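Long-range contact in AclR protein (Streptomyces galilaeus, PDB 2GEY), which is a putative hydroxylase of the SnoaL-like family that probably acts in the biosynthesis of aromatic polyketide antibiotics: residues A[61-66]-A[77-82]. Numbering follows the deposited sequence.
Sequences LQLEVK and LRITVT
Glu-64 and Thr-80 form a hydrogen-bonded antiparallel pair, with Glu-64 N to Thr-80 O 2.8 Å and nearly straight at 173°. The return bond runs from Thr-80 N to Glu-64 O. Gln-62 and Thr-82 pair in the same way. The two strands, 62-71 and 74-84, make a beta hairpin in the curved sheet of the SnoaL-like, NTF2-type alpha+beta barrel. Lys-66 N donates a hydrogen bond to Arg-78 O, 2.7 Å away. At the Gln-62 end, one water links the strands: it donates to Gln-62 O at 3.1 Å and is hydrogen-bonded to Thr-82 OG1 at 2.9 Å.

Leu-63 and Val-65 lie on the other face from Glu-64, with Ile-79 and Val-81. Leu-63 CB and CG rest against the Ile-79 CG2 methyl, with Leu-63 CG 3.8 Å from it. Val-65 CG2 lies 4.2 Å from Leu-77 CD2. Helix 3-18 covers this apolar face, with Trp-17 on Leu-63 and Val-14 on Val-65 and Leu-77.

The face of Glu-64 and Thr-80 is polar. Lys-66 CB sits over one face of the Arg-78 guanidinium, 3.3 Å from Arg-78 NH1. In Lys-66, chi2 (-58°) turns CD out of the extended line, and the chain bends again at chi3. Lys-66 NZ meets Glu-64 OE2 from above the carboxylate plane, in a 3.3 Å salt bridge within this segment. The second subunit borders this side. Its Glu-106 forms a salt bridge with Arg-78 NE, and its Trp-118 makes a cation-pi contact with Arg-78. Asp-39 of the second subunit and His-102 of strand 98-110 in this chain both hydrogen-bond Thr-80 OG1.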
# COMPACT_ATOMS: atom_id res chain seq x y z
N LEU A 61 10.74 -9.36 14.93
CA LEU A 61 9.74 -8.53 14.27
C LEU A 61 8.44 -8.48 15.07
O LEU A 61 8.09 -9.43 15.79
CB LEU A 61 9.48 -9.00 12.83
CG LEU A 61 8.86 -10.38 12.63
CD1 LEU A 61 7.34 -10.33 12.75
CD2 LEU A 61 9.27 -10.93 11.26
N GLN A 62 7.75 -7.35 14.97
CA GLN A 62 6.46 -7.16 15.62
C GLN A 62 5.50 -6.53 14.63
O GLN A 62 5.87 -5.61 13.90
CB GLN A 62 6.61 -6.27 16.86
CG GLN A 62 7.32 -6.93 18.01
CD GLN A 62 6.47 -7.99 18.67
OE1 GLN A 62 5.51 -7.67 19.38
NE2 GLN A 62 6.80 -9.27 18.44
N LEU A 63 4.27 -7.05 14.61
CA LEU A 63 3.20 -6.52 13.78
C LEU A 63 2.30 -5.65 14.63
O LEU A 63 1.80 -6.12 15.67
CB LEU A 63 2.35 -7.64 13.20
CG LEU A 63 2.88 -8.38 11.98
CD1 LEU A 63 4.23 -8.99 12.25
CD2 LEU A 63 1.88 -9.44 11.56
N GLU A 64 2.08 -4.42 14.20
CA GLU A 64 1.09 -3.56 14.83
C GLU A 64 -0.09 -3.42 13.89
O GLU A 64 0.06 -2.96 12.75
CB GLU A 64 1.65 -2.18 15.14
CG GLU A 64 0.63 -1.29 15.84
CD GLU A 64 1.06 0.14 16.02
OE1 GLU A 64 2.18 0.50 15.59
OE2 GLU A 64 0.26 0.92 16.59
N VAL A 65 -1.27 -3.82 14.36
CA VAL A 65 -2.48 -3.68 13.56
C VAL A 65 -2.99 -2.24 13.68
O VAL A 65 -3.43 -1.80 14.75
CB VAL A 65 -3.57 -4.71 13.96
CG1 VAL A 65 -4.83 -4.51 13.14
CG2 VAL A 65 -3.01 -6.13 13.81
N LYS A 66 -2.87 -1.49 12.59
CA LYS A 66 -3.33 -0.10 12.56
C LYS A 66 -4.83 -0.02 12.31
O LYS A 66 -5.51 0.90 12.79
CB LYS A 66 -2.59 0.67 11.47
CG LYS A 66 -1.06 0.66 11.58
CD LYS A 66 -0.54 1.20 12.90
CE LYS A 66 -0.83 2.67 13.08
NZ LYS A 66 -0.10 3.23 14.28
N LEU A 77 -6.46 -6.26 7.11
CA LEU A 77 -5.68 -5.69 8.20
C LEU A 77 -4.62 -4.80 7.60
O LEU A 77 -3.88 -5.24 6.72
CB LEU A 77 -4.99 -6.77 9.02
CG LEU A 77 -5.93 -7.77 9.70
CD1 LEU A 77 -6.22 -8.92 8.77
CD2 LEU A 77 -5.32 -8.27 10.97
N ARG A 78 -4.55 -3.57 8.08
CA ARG A 78 -3.46 -2.67 7.74
C ARG A 78 -2.47 -2.75 8.89
O ARG A 78 -2.80 -2.46 10.05
CB ARG A 78 -3.98 -1.24 7.56
CG ARG A 78 -2.88 -0.24 7.18
CD ARG A 78 -3.43 1.06 6.62
NE ARG A 78 -4.45 1.65 7.49
CZ ARG A 78 -4.19 2.42 8.55
NH1 ARG A 78 -2.96 2.73 8.89
NH2 ARG A 78 -5.19 2.89 9.26
N ILE A 79 -1.24 -3.14 8.56
CA ILE A 79 -0.24 -3.53 9.54
C ILE A 79 1.07 -2.79 9.31
O ILE A 79 1.51 -2.64 8.17
CB ILE A 79 0.01 -5.05 9.45
CG1 ILE A 79 -1.25 -5.82 9.86
CG2 ILE A 79 1.21 -5.46 10.31
CD1 ILE A 79 -1.27 -7.26 9.45
N THR A 80 1.69 -2.35 10.40
CA THR A 80 3.04 -1.83 10.38
C THR A 80 3.95 -2.84 11.06
O THR A 80 3.66 -3.29 12.18
CB THR A 80 3.12 -0.47 11.09
OG1 THR A 80 2.30 0.47 10.37
CG2 THR A 80 4.57 0.04 11.16
N VAL A 81 5.03 -3.21 10.38
CA VAL A 81 6.02 -4.13 10.93
C VAL A 81 7.24 -3.35 11.36
O VAL A 81 7.71 -2.46 10.64
CB VAL A 81 6.44 -5.19 9.89
CG1 VAL A 81 7.43 -6.18 10.52
CG2 VAL A 81 5.22 -5.92 9.34
N THR A 82 7.75 -3.67 12.55
CA THR A 82 9.02 -3.12 13.03
C THR A 82 9.91 -4.25 13.50
O THR A 82 9.43 -5.25 14.02
CB THR A 82 8.82 -2.10 14.16
OG1 THR A 82 8.11 -2.69 15.25
CG2 THR A 82 8.05 -0.89 13.66
O HOH W 1 5.27 -2.81 15.03